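Local coordinates for protein glutathione s-transferase S2 (Nilaparvata lugens, PDB 5H5L) that probably conjugates glutathione to electrophilic substrates as a sigma-class transferase, and acts as a glutathione-requiring prostaglandin D synthase in the brown planthopper, at residues E111-K114 with K115-E118; E119-L122 with N123-P127. All blocks are in the same frame, centred on the assembly; numbering follows the deposited sequence.

Contact 1: residues E111-K114 with K115-E118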
ATOM      1  N   GLU B 111     -16.207   4.976  23.601  1.00 43.62           N
ATOM      2  CA  GLU B 111     -15.100   5.709  24.206  1.00 39.34           C
ATOM      3  C   GLU B 111     -14.172   4.799  24.995  1.00 39.42           C
ATOM      4  O   GLU B 111     -12.948   4.984  24.965  1.00 37.78           O
ATOM      5  CB  GLU B 111     -15.636   6.818  25.101  1.00 42.85           C
ATOM      6  CG  GLU B 111     -16.369   7.868  24.331  1.00 44.51           C
ATOM      7  CD  GLU B 111     -15.434   8.672  23.455  1.00 50.59           C
ATOM      8  OE1 GLU B 111     -14.204   8.481  23.586  1.00 49.56           O
ATOM      9  OE2 GLU B 111     -15.918   9.488  22.644  1.00 51.46           O
ATOM     10  N   ALA B 112     -14.724   3.828  25.726  1.00 37.40           N
ATOM     11  CA  ALA B 112     -13.889   2.970  26.558  1.00 34.75           C
ATOM     12  C   ALA B 112     -13.048   2.020  25.709  1.00 33.30           C
ATOM     13  O   ALA B 112     -11.881   1.778  26.024  1.00 28.21           O
ATOM     14  CB  ALA B 112     -14.744   2.177  27.540  1.00 34.02           C
ATOM     15  N   THR B 113     -13.639   1.431  24.666  1.00 34.98           N
ATOM     16  CA  THR B 113     -12.847   0.654  23.719  1.00 35.96           C
ATOM     17  C   THR B 113     -11.722   1.507  23.157  1.00 35.58           C
ATOM     18  O   THR B 113     -10.552   1.111  23.179  1.00 35.03           O
ATOM     19  CB  THR B 113     -13.744   0.137  22.602  1.00 38.74           C
ATOM     20  OG1 THR B 113     -14.795  -0.621  23.191  1.00 37.09           O
ATOM     21  CG2 THR B 113     -12.978  -0.771  21.614  1.00 30.00           C
ATOM     22  N   LYS B 114     -12.063   2.715  22.708  1.00 29.29           N
ATOM     23  CA  LYS B 114     -11.092   3.642  22.142  1.00 32.23           C
ATOM     24  C   LYS B 114      -9.928   3.900  23.075  1.00 39.46           C
ATOM     25  O   LYS B 114      -8.769   3.965  22.632  1.00 25.86           O
ATOM     26  CB  LYS B 114     -11.803   4.939  21.808  1.00 37.45           C
ATOM     27  CG  LYS B 114     -10.900   6.016  21.282  1.00 44.71           C
ATOM     28  CD  LYS B 114     -11.752   7.118  20.689  1.00 42.80           C
ATOM     29  CE  LYS B 114     -10.951   8.119  19.922  1.00 45.65           C
ATOM     30  NZ  LYS B 114     -11.839   9.160  19.387  1.00 55.64           N
ATOM     31  N   LYS B 115     -10.215   4.096  24.368  1.00 29.09           N
ATOM     32  CA  LYS B 115      -9.149   4.218  25.344  1.00 36.28           C
ATOM     33  C   LYS B 115      -8.316   2.950  25.384  1.00 28.72           C
ATOM     34  O   LYS B 115      -7.095   2.999  25.580  1.00 23.86           O
ATOM     35  CB  LYS B 115      -9.736   4.521  26.729  1.00 40.04           C
ATOM     36  CG  LYS B 115     -10.288   5.911  26.851  1.00 34.46           C
ATOM     37  CD  LYS B 115      -9.205   6.936  27.087  1.00 34.92           C
ATOM     38  CE  LYS B 115      -9.795   8.329  27.051  1.00 45.44           C
ATOM     39  NZ  LYS B 115      -8.842   9.408  27.389  1.00 44.58           N
ATOM     40  N   LYS B 116      -8.957   1.797  25.226  1.00 29.40           N
ATOM     41  CA  LYS B 116      -8.190   0.561  25.235  1.00 33.86           C
ATOM     42  C   LYS B 116      -7.320   0.462  23.985  1.00 25.44           C
ATOM     43  O   LYS B 116      -6.176   0.014  24.061  1.00 29.14           O
ATOM     44  CB  LYS B 116      -9.112  -0.648  25.348  1.00 34.12           C
ATOM     45  CG  LYS B 116      -9.716  -0.835  26.759  1.00 49.33           C
ATOM     46  CD  LYS B 116     -10.651  -2.065  26.835  1.00 62.18           C
ATOM     47  CE  LYS B 116     -12.111  -1.679  27.159  1.00 67.50           C
ATOM     48  NZ  LYS B 116     -13.127  -2.554  26.470  1.00 70.67           N
ATOM     49  N   LEU B 117      -7.841   0.873  22.834  1.00 28.89           N
ATOM     50  CA  LEU B 117      -7.020   0.871  21.623  1.00 32.41           C
ATOM     51  C   LEU B 117      -5.823   1.790  21.785  1.00 25.93           C
ATOM     52  O   LEU B 117      -4.691   1.407  21.486  1.00 30.57           O
ATOM     53  CB  LEU B 117      -7.856   1.286  20.417  1.00 33.56           C
ATOM     54  CG  LEU B 117      -8.960   0.285  20.055  1.00 29.24           C
ATOM     55  CD1 LEU B 117      -9.912   0.891  19.031  1.00 34.18           C
ATOM     56  CD2 LEU B 117      -8.376  -1.001  19.559  1.00 36.56           C
ATOM     57  N   GLU B 118      -6.051   3.004  22.293  1.00 29.52           N
ATOM     58  CA  GLU B 118      -4.957   3.953  22.481  1.00 21.57           C
ATOM     59  C   GLU B 118      -3.884   3.402  23.411  1.00 28.62           C
ATOM     60  O   GLU B 118      -2.689   3.620  23.180  1.00 25.94           O
ATOM     61  CB  GLU B 118      -5.496   5.273  23.015  1.00 27.36           C
ATOM     62  CG  GLU B 118      -4.415   6.306  23.294  1.00 31.93           C
ATOM     63  CD  GLU B 118      -4.921   7.519  24.046  1.00 37.74           C
ATOM     64  OE1 GLU B 118      -5.867   7.382  24.851  1.00 36.49           O
ATOM     65  OE2 GLU B 118      -4.356   8.612  23.838  1.00 42.31           O
TER
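The first torsions of Thr113 and Lys116 bring their side chains near each other on successive turns: the threonine, with chi1 at -57°, holds OG1 beside its own backbone N and swings CG2 round to the carbonyl side, while Lys116 sets CG opposite its carbonyl carbon and then bends at its last two torsions. That bend lays the lysine chain back along the preceding turn, with CE 3.6 Å from Ala112 O, and leaves NZ 4.2 Å from Thr113 OG1, too far for a bond. The hydroxyl is instead engaged with Asp110, just ahead of the segment. The other branch of the threonine faces Leu117, its CG2 lying 4.3 Å from Leu117 CD1, a loose apolar contact one turn on. Beneath these side chains runs regular alpha-helical bonding in the first turns of helix 111-139. Leu117 N gives the shortest of the four i to i+4 bonds, 2.7 Å to Thr113 O, and it arrives nearly in line with the C=O bond. Glu118 N, by comparison, bonds Lys114 O at 2.9 Å from a position tilted 24° out of the carbonyl plane. Lys115 turns its CG over the previous turn, 3.4 Å from Glu111 O, before its chain leads away; its NZ stays 6.6 Å from Glu111 OE1, too far for a salt bridge, so any attraction between the opposite charges is probably weak. Lys114, fully extended, follows another course and makes a cation-pi contact with Trp105. These first turns of the helix, on the surface, belong to the all-helical C-terminal domain of the glutathione transferase fold. Leu117 and Glu118 rest on the end of helix 82-106 at Trp105, with Lys104 also under the leucine, and Glu118 OE2 hydrogen-bonds Trp167 NE1 in the loop between helices 151-164 and 175-185.

Contact 2: residues E119-L122 with N123-P127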
ATOM      1  N   GLU B 119      -4.281   2.706  24.483  1.00 26.39           N
ATOM      2  CA  GLU B 119      -3.304   2.096  25.376  1.00 28.80           C
ATOM      3  C   GLU B 119      -2.461   1.065  24.634  1.00 27.22           C
ATOM      4  O   GLU B 119      -1.226   1.043  24.744  1.00 25.34           O
ATOM      5  CB  GLU B 119      -4.014   1.433  26.558  1.00 36.09           C
ATOM      6  CG  GLU B 119      -3.125   0.470  27.384  1.00 54.33           C
ATOM      7  CD  GLU B 119      -3.233  -1.013  26.958  1.00 69.02           C
ATOM      8  OE1 GLU B 119      -4.326  -1.439  26.506  1.00 68.44           O
ATOM      9  OE2 GLU B 119      -2.225  -1.756  27.096  1.00 74.32           O
ATOM     10  N   THR B 120      -3.118   0.149  23.933  1.00 25.85           N
ATOM     11  CA  THR B 120      -2.368  -0.837  23.154  1.00 32.22           C
ATOM     12  C   THR B 120      -1.481  -0.138  22.129  1.00 23.97           C
ATOM     13  O   THR B 120      -0.297  -0.464  21.986  1.00 23.58           O
ATOM     14  CB  THR B 120      -3.338  -1.802  22.478  1.00 31.91           C
ATOM     15  OG1 THR B 120      -4.116  -2.469  23.479  1.00 30.60           O
ATOM     16  CG2 THR B 120      -2.595  -2.844  21.621  1.00 31.77           C
ATOM     17  N   LEU B 121      -2.048   0.851  21.426  1.00 21.95           N
ATOM     18  CA  LEU B 121      -1.299   1.632  20.452  1.00 30.65           C
ATOM     19  C   LEU B 121      -0.057   2.256  21.083  1.00 28.14           C
ATOM     20  O   LEU B 121       1.065   2.084  20.596  1.00 22.35           O
ATOM     21  CB  LEU B 121      -2.224   2.702  19.875  1.00 24.11           C
ATOM     22  CG  LEU B 121      -1.634   3.704  18.910  1.00 26.28           C
ATOM     23  CD1 LEU B 121      -1.013   2.978  17.675  1.00 25.55           C
ATOM     24  CD2 LEU B 121      -2.782   4.633  18.514  1.00 31.05           C
ATOM     25  N   LEU B 122      -0.224   2.947  22.203  1.00 23.83           N
ATOM     26  CA  LEU B 122       0.916   3.664  22.752  1.00 26.89           C
ATOM     27  C   LEU B 122       1.928   2.742  23.427  1.00 27.33           C
ATOM     28  O   LEU B 122       3.132   2.987  23.334  1.00 29.42           O
ATOM     29  CB  LEU B 122       0.427   4.738  23.720  1.00 31.09           C
ATOM     30  CG  LEU B 122      -0.286   5.924  23.113  1.00 32.94           C
ATOM     31  CD1 LEU B 122      -0.937   6.786  24.195  1.00 36.92           C
ATOM     32  CD2 LEU B 122       0.728   6.723  22.309  1.00 35.73           C
ATOM     33  N   ASN B 123       1.500   1.669  24.080  1.00 30.20           N
ATOM     34  CA  ASN B 123       2.458   0.870  24.833  1.00 30.18           C
ATOM     35  C   ASN B 123       2.876  -0.443  24.168  1.00 31.17           C
ATOM     36  O   ASN B 123       3.855  -1.038  24.612  1.00 24.90           O
ATOM     37  CB  ASN B 123       1.910   0.586  26.239  1.00 50.18           C
ATOM     38  CG  ASN B 123       1.390   1.859  26.940  1.00 55.61           C
ATOM     39  OD1 ASN B 123       1.724   2.981  26.559  1.00 65.60           O
ATOM     40  ND2 ASN B 123       0.604   1.674  27.989  1.00 65.16           N
ATOM     41  N   GLU B 124       2.206  -0.894  23.106  1.00 26.30           N
ATOM     42  CA  GLU B 124       2.686  -2.054  22.360  1.00 28.20           C
ATOM     43  C   GLU B 124       2.969  -1.756  20.891  1.00 24.66           C
ATOM     44  O   GLU B 124       4.093  -2.000  20.416  1.00 23.02           O
ATOM     45  CB  GLU B 124       1.672  -3.191  22.524  1.00 35.89           C
ATOM     46  CG  GLU B 124       1.854  -3.927  23.897  1.00 55.70           C
ATOM     47  CD  GLU B 124       0.631  -3.854  24.797  1.00 64.53           C
ATOM     48  OE1 GLU B 124      -0.501  -3.896  24.265  1.00 69.77           O
ATOM     49  OE2 GLU B 124       0.802  -3.757  26.035  1.00 65.72           O
ATOM     50  N   THR B 125       2.022  -1.153  20.171  1.00 22.44           N
ATOM     51  CA  THR B 125       2.167  -1.016  18.725  1.00 25.35           C
ATOM     52  C   THR B 125       3.261  -0.024  18.340  1.00 17.49           C
ATOM     53  O   THR B 125       4.101  -0.324  17.484  1.00 17.51           O
ATOM     54  CB  THR B 125       0.847  -0.597  18.112  1.00 21.51           C
ATOM     55  OG1 THR B 125      -0.157  -1.512  18.541  1.00 25.72           O
ATOM     56  CG2 THR B 125       0.919  -0.630  16.583  1.00 23.71           C
ATOM     57  N   VAL B 126       3.210   1.192  18.878  1.00 14.81           N
ATOM     58  CA  VAL B 126       4.252   2.170  18.595  1.00 17.47           C
ATOM     59  C   VAL B 126       5.642   1.642  18.942  1.00 22.21           C
ATOM     60  O   VAL B 126       6.528   1.695  18.078  1.00 19.81           O
ATOM     61  CB  VAL B 126       3.927   3.500  19.303  1.00 16.38           C
ATOM     62  CG1 VAL B 126       5.084   4.451  19.204  1.00 23.41           C
ATOM     63  CG2 VAL B 126       2.674   4.106  18.719  1.00 19.20           C
ATOM     64  N   PRO B 127       5.906   1.127  20.148  1.00 20.81           N
ATOM     65  CA  PRO B 127       7.249   0.570  20.374  1.00 18.66           C
ATOM     66  C   PRO B 127       7.628  -0.529  19.383  1.00 17.68           C
ATOM     67  O   PRO B 127       8.781  -0.581  18.910  1.00 18.21           O
ATOM     68  CB  PRO B 127       7.173   0.034  21.817  1.00 22.14           C
ATOM     69  CG  PRO B 127       6.068   0.765  22.453  1.00 24.00           C
ATOM     70  CD  PRO B 127       5.076   1.066  21.365  1.00 22.91           C
TER
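Leu121 and Val126 cross obliquely on the inner side of helix 111-139, where a wider pi-type turn at 123-125 interrupts the alpha-helical pattern within the C-terminal domain of the glutathione transferase fold. Leu121 CD1 approaches Val126 CG2 to 4.0 Å, and the same methyl also borders Thr125 CB. Trp167 packs against Leu121, Tyr174 against Val126, and Phe98 of helix 82-106 against both Thr125 and Val126. On the outer side, Glu119 and Asn123 run across each other at about a right angle, with carboxylate and amide planes 71° apart. Glu119, bent at chi2 (-95°), turns its carboxylate toward that of Glu124. Their OE2 atoms come within 3.8 Å, an approach of like charges that probably costs some energy and could favour protonation of one of the pair. Glu124 OE1 meanwhile lies 3.5 Å from Thr120 CG2, the two side chains slanting past each other. The widened turn shows in the backbone: Val126 N reaches back five residues to Leu121 O in a nearly straight bond (174°). Pro127 has no N-H to offer, and its ring carbon CD sits 3.4 Å from Leu122 O, where the helix kinks. Thr120 O accepts two bonds, from Glu124 N at 2.8 Å and from Thr125 N at 3.0 Å, the donors arriving from opposite faces of its carbonyl plane.

In the fold
Contacts 1 and 2 are successive parts of helix 111-139, their centres 12 Å apart, and both lie away from the glutathione site. Contact 1 is wholly a surface contact, rich in lysine, with regular alpha-helical bonding; contact 2 is partly buried, and its hydrogen bonds shift from four-residue to five-residue spacing ahead of a proline. Charge differs too: lysines outnumber glutamates in 111-118, whereas two carboxylates crowd together in 119-127. Helix 82-106 supports both, through Lys104 and Trp105 under the first and Phe98 and Ser101 under the second. Trp167 bridges them, taking a polar partner in contact 1 and apolar ones in contact 2.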